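PnpC (Pseudomonas putida, PDB 3N9T) catalyses, as a hydroxyquinol 1,2-dioxygenase of the intradiol ring-cleavage family, the oxygen-dependent opening of hydroxyquinol at a non-haem ferric iron. Local coordinates at residues T189-Y194 with V257-R262; P263-D266 with L272-P275. All coordinates share one frame; numbering follows the deposited sequence.

Interaction 1: T189-Y194 with V257-R262; sequences TVPVCY and VKYEDR. With FE (Fe (III) ion), chain D.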
ATOM      1  N   THR A 189      27.554   5.258 -27.115  1.00 19.14           N
ATOM      2  CA  THR A 189      28.459   4.310 -26.426  1.00 19.52           C
ATOM      3  C   THR A 189      27.689   3.109 -25.914  1.00 18.79           C
ATOM      4  O   THR A 189      26.479   3.189 -25.762  1.00 19.05           O
ATOM      5  CB  THR A 189      29.201   4.977 -25.292  1.00 19.16           C
ATOM      6  OG1 THR A 189      28.270   5.573 -24.400  1.00 19.79           O
ATOM      7  CG2 THR A 189      30.239   6.009 -25.826  1.00 22.45           C
ATOM      8  N   VAL A 190      28.384   1.982 -25.692  1.00 18.77           N
ATOM      9  CA  VAL A 190      27.722   0.792 -25.253  1.00 18.28           C
ATOM     10  C   VAL A 190      27.062   1.124 -23.914  1.00 17.62           C
ATOM     11  O   VAL A 190      27.695   1.659 -23.020  1.00 18.93           O
ATOM     12  CB  VAL A 190      28.663  -0.413 -25.111  1.00 18.58           C
ATOM     13  CG1 VAL A 190      27.883  -1.608 -24.582  1.00 19.16           C
ATOM     14  CG2 VAL A 190      29.345  -0.738 -26.427  1.00 17.78           C
ATOM     15  N   PRO A 191      25.752   0.878 -23.795  1.00 17.48           N
ATOM     16  CA  PRO A 191      25.096   1.173 -22.490  1.00 18.57           C
ATOM     17  C   PRO A 191      25.724   0.314 -21.368  1.00 19.30           C
ATOM     18  O   PRO A 191      26.160  -0.818 -21.633  1.00 18.08           O
ATOM     19  CB  PRO A 191      23.647   0.793 -22.736  1.00 18.42           C
ATOM     20  CG  PRO A 191      23.479   0.885 -24.241  1.00 20.34           C
ATOM     21  CD  PRO A 191      24.818   0.383 -24.798  1.00 18.39           C
ATOM     22  N   VAL A 192      25.775   0.843 -20.157  1.00 21.06           N
ATOM     23  CA  VAL A 192      26.248   0.081 -18.983  1.00 23.20           C
ATOM     24  C   VAL A 192      25.114  -0.131 -17.939  1.00 23.36           C
ATOM     25  O   VAL A 192      24.168   0.670 -17.836  1.00 21.58           O
ATOM     26  CB  VAL A 192      27.516   0.739 -18.337  1.00 24.30           C
ATOM     27  CG1 VAL A 192      28.592   1.116 -19.442  1.00 25.20           C
ATOM     28  CG2 VAL A 192      27.151   2.032 -17.638  1.00 28.10           C
ATOM     29  N   CYS A 193      25.183  -1.262 -17.209  1.00 23.66           N
ATOM     30  CA  CYS A 193      24.226  -1.546 -16.106  1.00 23.22           C
ATOM     31  C   CYS A 193      24.390  -0.496 -14.982  1.00 23.85           C
ATOM     32  O   CYS A 193      25.468   0.117 -14.833  1.00 22.88           O
ATOM     33  CB  CYS A 193      24.407  -2.988 -15.612  1.00 23.64           C
ATOM     34  SG  CYS A 193      26.062  -3.388 -15.053  1.00 29.14           S
ATOM     35  N   TYR A 194      23.348  -0.256 -14.205  1.00 23.25           N
ATOM     36  CA  TYR A 194      23.422   0.749 -13.154  1.00 22.87           C
ATOM     37  C   TYR A 194      22.400   0.335 -12.073  1.00 21.85           C
ATOM     38  O   TYR A 194      21.466  -0.398 -12.422  1.00 20.48           O
ATOM     39  CB  TYR A 194      23.116   2.146 -13.720  1.00 23.37           C
ATOM     40  CG  TYR A 194      21.722   2.284 -14.343  1.00 26.03           C
ATOM     41  CD1 TYR A 194      21.534   2.123 -15.709  1.00 26.82           C
ATOM     42  CD2 TYR A 194      20.612   2.637 -13.576  1.00 27.02           C
ATOM     43  CE1 TYR A 194      20.290   2.293 -16.304  1.00 29.73           C
ATOM     44  CE2 TYR A 194      19.342   2.790 -14.161  1.00 30.99           C
ATOM     45  CZ  TYR A 194      19.171   2.612 -15.534  1.00 28.46           C
ATOM     46  OH  TYR A 194      17.926   2.772 -16.195  1.00 31.88           O
ATOM     47  N   VAL A 257      19.457  -7.500 -27.561  1.00 16.79           N
ATOM     48  CA  VAL A 257      20.135  -7.335 -28.838  1.00 17.96           C
ATOM     49  C   VAL A 257      21.643  -7.497 -28.544  1.00 19.36           C
ATOM     50  O   VAL A 257      22.158  -6.984 -27.540  1.00 19.06           O
ATOM     51  CB  VAL A 257      19.795  -5.940 -29.465  1.00 17.37           C
ATOM     52  CG1 VAL A 257      20.409  -4.769 -28.609  1.00 17.51           C
ATOM     53  CG2 VAL A 257      20.257  -5.917 -30.865  1.00 18.28           C
ATOM     54  N   LYS A 258      22.339  -8.196 -29.424  1.00 19.72           N
ATOM     55  CA  LYS A 258      23.762  -8.407 -29.320  1.00 20.07           C
ATOM     56  C   LYS A 258      24.620  -7.206 -29.805  1.00 19.43           C
ATOM     57  O   LYS A 258      24.454  -6.722 -30.915  1.00 19.50           O
ATOM     58  CB  LYS A 258      24.059  -9.658 -30.166  1.00 22.04           C
ATOM     59  CG  LYS A 258      25.551 -10.028 -30.281  1.00 27.81           C
ATOM     60  CD  LYS A 258      26.073 -10.739 -29.070  1.00 36.07           C
ATOM     61  CE  LYS A 258      27.373 -11.472 -29.488  1.00 42.61           C
ATOM     62  NZ  LYS A 258      28.066 -12.037 -28.288  1.00 44.51           N
ATOM     63  N   TYR A 259      25.509  -6.709 -28.967  1.00 18.61           N
ATOM     64  CA  TYR A 259      26.479  -5.726 -29.408  1.00 20.66           C
ATOM     65  C   TYR A 259      27.730  -6.473 -29.984  1.00 22.42           C
ATOM     66  O   TYR A 259      28.603  -6.852 -29.223  1.00 22.52           O
ATOM     67  CB  TYR A 259      26.844  -4.777 -28.287  1.00 19.30           C
ATOM     68  CG  TYR A 259      25.757  -3.745 -27.992  1.00 20.40           C
ATOM     69  CD1 TYR A 259      24.593  -4.103 -27.331  1.00 18.77           C
ATOM     70  CD2 TYR A 259      25.938  -2.420 -28.340  1.00 15.39           C
ATOM     71  CE1 TYR A 259      23.573  -3.148 -27.043  1.00 19.14           C
ATOM     72  CE2 TYR A 259      24.955  -1.450 -28.077  1.00 18.67           C
ATOM     73  CZ  TYR A 259      23.768  -1.822 -27.434  1.00 16.26           C
ATOM     74  OH  TYR A 259      22.867  -0.836 -27.173  1.00 11.83           O
ATOM     75  N   GLU A 260      27.754  -6.706 -31.301  1.00 23.11           N
ATOM     76  CA  GLU A 260      28.821  -7.529 -31.953  1.00 24.89           C
ATOM     77  C   GLU A 260      30.051  -6.709 -32.160  1.00 24.70           C
ATOM     78  O   GLU A 260      29.975  -5.496 -32.317  1.00 25.36           O
ATOM     79  CB  GLU A 260      28.379  -8.029 -33.328  1.00 24.14           C
ATOM     80  CG  GLU A 260      27.020  -8.667 -33.368  1.00 29.72           C
ATOM     81  CD  GLU A 260      26.695  -9.240 -34.743  1.00 33.71           C
ATOM     82  OE1 GLU A 260      27.283  -8.794 -35.760  1.00 31.62           O
ATOM     83  OE2 GLU A 260      25.884 -10.175 -34.793  1.00 36.19           O
ATOM     84  N   ASP A 261      31.200  -7.351 -32.167  1.00 24.66           N
ATOM     85  CA  ASP A 261      32.454  -6.637 -32.440  1.00 25.65           C
ATOM     86  C   ASP A 261      32.627  -6.621 -33.941  1.00 23.32           C
ATOM     87  O   ASP A 261      32.552  -7.639 -34.567  1.00 24.84           O
ATOM     88  CB  ASP A 261      33.631  -7.315 -31.716  1.00 26.12           C
ATOM     89  CG  ASP A 261      33.388  -7.413 -30.209  1.00 30.66           C
ATOM     90  OD1 ASP A 261      33.682  -6.423 -29.514  1.00 35.09           O
ATOM     91  OD2 ASP A 261      32.871  -8.464 -29.733  1.00 35.97           O
ATOM     92  N   ARG A 262      32.769  -5.447 -34.536  1.00 23.40           N
ATOM     93  CA  ARG A 262      32.867  -5.378 -35.988  1.00 21.93           C
ATOM     94  C   ARG A 262      34.201  -4.792 -36.419  1.00 21.67           C
ATOM     95  O   ARG A 262      34.754  -3.981 -35.688  1.00 19.54           O
ATOM     96  CB  ARG A 262      31.777  -4.459 -36.554  1.00 21.96           C
ATOM     97  CG  ARG A 262      30.379  -4.982 -36.352  1.00 21.34           C
ATOM     98  CD  ARG A 262      30.166  -6.265 -37.134  1.00 24.74           C
ATOM     99  NE  ARG A 262      28.737  -6.504 -37.051  1.00 32.19           N
ATOM    100  CZ  ARG A 262      27.871  -5.947 -37.896  1.00 34.26           C
ATOM    101  NH1 ARG A 262      28.326  -5.180 -38.886  1.00 30.17           N
ATOM    102  NH2 ARG A 262      26.563  -6.161 -37.743  1.00 35.58           N
TER
HETATM  103 FE    FE D 292      16.887   3.151 -18.049  1.00 40.62          FE
HETATM  104  O   HOH W   1      15.151   3.759 -16.988  1.00 41.05           O
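V190 and Y259 mark the nearest backbone approach, their CA atoms 7.8 Å apart, so the loop 189-194 and the segment 257-262 meet through side chains and share no backbone hydrogen bond. A single aromatic ring spans the gap. Y259 has CG anti to its carbonyl carbon (chi1 -75°), and its CA-CB bond points at the loop, which carries the phenol across to V190 and P191. CG1 of V190 stands over one face of that ring, and both methyls lie about as far from Y259 CD2, V190 CG2 at 4.3 Å. P191 comes to the phenol end at a slant: P191 CD lies 3.6 Å from Y259 CZ and 3.3 Å from Y259 OH, with P191 CG 3.5 Å from the same oxygen. An alanine in place of Y259 would probably open a gap beneath V190 and leave the CD edge of P191 without its aromatic support. A130 and V132 of strand 129-138, A281 of strand 278-287 and N237 of strand 231-237 also pack around the ring.

Three residues beyond P191, the loop reaches the metal. Y194 places its phenol oxygen on the iron, with Y194 OH to FE at 2.2 Å and the iron near the ring plane; Y160, H218 and H220 supply the other protein ligands of this intradiol dioxygenase site, and a water sits 2.1 Å from FE. The side chain of P191 is itself about 6 Å from that of H218. The segments are thus joined mainly by van der Waals contact, the phenol oxygen resting against CD and CG of the proline with no hydrogen bond between them, consistent with Y259 packing against the loop that leads to an iron-binding tyrosine without itself touching the metal.

Interaction 2: P263-D266 with L272-P275; sequences PAHD and LDMP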
ATOM      1  N   PRO A 263      34.633  -5.107 -37.671  1.00 22.19           N
ATOM      2  CA  PRO A 263      35.919  -4.620 -38.244  1.00 23.60           C
ATOM      3  C   PRO A 263      35.767  -3.177 -38.623  1.00 25.59           C
ATOM      4  O   PRO A 263      34.626  -2.724 -38.891  1.00 25.32           O
ATOM      5  CB  PRO A 263      36.086  -5.471 -39.509  1.00 23.25           C
ATOM      6  CG  PRO A 263      34.708  -5.988 -39.862  1.00 24.07           C
ATOM      7  CD  PRO A 263      33.947  -6.078 -38.552  1.00 21.74           C
ATOM      8  N   ALA A 264      36.866  -2.436 -38.639  1.00 26.34           N
ATOM      9  CA  ALA A 264      36.841  -1.105 -39.261  1.00 27.73           C
ATOM     10  C   ALA A 264      36.358  -1.249 -40.690  1.00 27.73           C
ATOM     11  O   ALA A 264      36.626  -2.267 -41.327  1.00 27.36           O
ATOM     12  CB  ALA A 264      38.176  -0.439 -39.223  1.00 28.49           C
ATOM     13  N   HIS A 265      35.561  -0.272 -41.143  1.00 28.70           N
ATOM     14  CA  HIS A 265      35.069  -0.184 -42.503  1.00 28.36           C
ATOM     15  C   HIS A 265      34.122  -1.328 -42.858  1.00 30.19           C
ATOM     16  O   HIS A 265      33.944  -1.660 -44.031  1.00 29.59           O
ATOM     17  CB  HIS A 265      36.258  -0.007 -43.496  1.00 30.70           C
ATOM     18  CG  HIS A 265      37.236   1.056 -43.067  1.00 27.10           C
ATOM     19  ND1 HIS A 265      36.945   2.400 -43.116  1.00 31.28           N
ATOM     20  CD2 HIS A 265      38.474   0.966 -42.525  1.00 28.28           C
ATOM     21  CE1 HIS A 265      37.954   3.095 -42.617  1.00 28.51           C
ATOM     22  NE2 HIS A 265      38.891   2.248 -42.239  1.00 27.30           N
ATOM     23  N   ASP A 266      33.448  -1.903 -41.851  1.00 29.18           N
ATOM     24  CA  ASP A 266      32.510  -3.003 -42.136  1.00 29.88           C
ATOM     25  C   ASP A 266      31.515  -2.496 -43.195  1.00 30.67           C
ATOM     26  O   ASP A 266      31.043  -1.374 -43.082  1.00 28.71           O
ATOM     27  CB  ASP A 266      31.740  -3.370 -40.854  1.00 29.11           C
ATOM     28  CG  ASP A 266      30.977  -4.654 -40.969  1.00 31.58           C
ATOM     29  OD1 ASP A 266      30.347  -4.957 -42.007  1.00 33.41           O
ATOM     30  OD2 ASP A 266      30.958  -5.398 -39.969  1.00 38.79           O
ATOM     31  N   LEU A 272      27.115   3.658 -43.325  1.00 25.80           N
ATOM     32  CA  LEU A 272      28.152   4.428 -42.681  1.00 27.02           C
ATOM     33  C   LEU A 272      29.486   3.728 -42.935  1.00 28.31           C
ATOM     34  O   LEU A 272      29.545   2.520 -43.259  1.00 28.82           O
ATOM     35  CB  LEU A 272      27.866   4.547 -41.182  1.00 27.62           C
ATOM     36  CG  LEU A 272      26.439   5.086 -40.930  1.00 28.49           C
ATOM     37  CD1 LEU A 272      26.217   5.078 -39.456  1.00 31.86           C
ATOM     38  CD2 LEU A 272      26.336   6.544 -41.465  1.00 28.27           C
ATOM     39  N   ASP A 273      30.542   4.494 -42.824  1.00 29.61           N
ATOM     40  CA  ASP A 273      31.853   3.946 -42.972  1.00 31.74           C
ATOM     41  C   ASP A 273      32.540   4.157 -41.653  1.00 31.20           C
ATOM     42  O   ASP A 273      32.889   5.285 -41.326  1.00 31.76           O
ATOM     43  CB  ASP A 273      32.616   4.690 -44.066  1.00 33.15           C
ATOM     44  CG  ASP A 273      34.031   4.107 -44.268  1.00 38.52           C
ATOM     45  OD1 ASP A 273      34.269   2.944 -43.832  1.00 37.26           O
ATOM     46  OD2 ASP A 273      34.883   4.808 -44.861  1.00 43.12           O
ATOM     47  N   MET A 274      32.671   3.102 -40.855  1.00 30.43           N
ATOM     48  CA  MET A 274      33.200   3.303 -39.515  1.00 30.22           C
ATOM     49  C   MET A 274      34.728   3.245 -39.544  1.00 30.34           C
ATOM     50  O   MET A 274      35.323   2.241 -40.011  1.00 31.26           O
ATOM     51  CB  MET A 274      32.623   2.278 -38.512  1.00 30.07           C
ATOM     52  CG  MET A 274      31.105   2.322 -38.283  1.00 31.25           C
ATOM     53  SD  MET A 274      30.583   3.834 -37.445  1.00 29.97           S
ATOM     54  CE  MET A 274      28.917   3.802 -37.935  1.00 37.48           C
ATOM     55  N   PRO A 275      35.368   4.268 -38.988  1.00 30.89           N
ATOM     56  CA  PRO A 275      36.830   4.410 -39.122  1.00 31.94           C
ATOM     57  C   PRO A 275      37.630   3.402 -38.314  1.00 32.94           C
ATOM     58  O   PRO A 275      38.683   3.005 -38.779  1.00 34.19           O
ATOM     59  CB  PRO A 275      37.106   5.850 -38.641  1.00 31.51           C
ATOM     60  CG  PRO A 275      35.949   6.176 -37.717  1.00 32.06           C
ATOM     61  CD  PRO A 275      34.760   5.335 -38.159  1.00 30.49           C
TER
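H265 and D273 cross obliquely, the imidazole and carboxylate planes 49° apart, and one hydrogen bond joins them where ring edge meets oxygen. H265 ND1 donates to D273 OD1 over 2.8 Å with an N-H...O angle of 158°. The two ends of this bond are not equally flat: OD1 lies almost in the imidazole plane, whereas the nitrogen reaches the syn side of OD1 from 25° outside the carboxylate plane. D273 extends its carboxylate toward the histidine with CG anti to the backbone N (chi1 -179°). The pairing holds ND1 as the protonated nitrogen, and the nearby carboxylate would probably favour a positive charge on the imidazole.

The backbone reinforces this edge-on pairing. H265 N donates to M274 O over 2.8 Å, in the plane of the carbonyl, and that same oxygen lies over one face of the H265 ring, 3.5 Å from ND1 and set off toward the rim. M274 O is thus met twice by H265, by its amide and by a ring face.

H265 occupies the third position of a type II beta turn running from P263 to D266, within the long connection between strands 256-262 and 278-287, and its positive phi of 66° follows from that place. The turn's own bond, D266 N to P263 O, is weak. D266 directs its carboxylate to R262 and to the amide of D268.

Beside the histidine, A264 sets its methyl against the neighbouring carbonyl, A264 CB to P275 O at 3.5 Å. M274 sends its thioether chain the other way, onto L131 and Q187 of strands 129-138 and 183-189, while L272 leans on L131, A185 and Y118.

Overall arrangement
Followed from the N terminus, the chain leaves strand 183-189 into the loop 189-194, runs through strand 194-195, helix 201-209 and strands 214-224 and 231-237, and returns as strand 256-262, where interaction 1 closes a loop with 62 residues between its segments. The end of that strand passes directly into 263-266, and interaction 2 then closes a short loop with five residues between its segments, before strand 278-287 begins. The two contacts are in series, neither nested nor crossed, with centres about 17 Å apart. Interaction 1 ties the loop leading to the iron ligand Y194 to strand 256-262; interaction 2 pins together two parts of the exposed connection between strands 256-262 and 278-287.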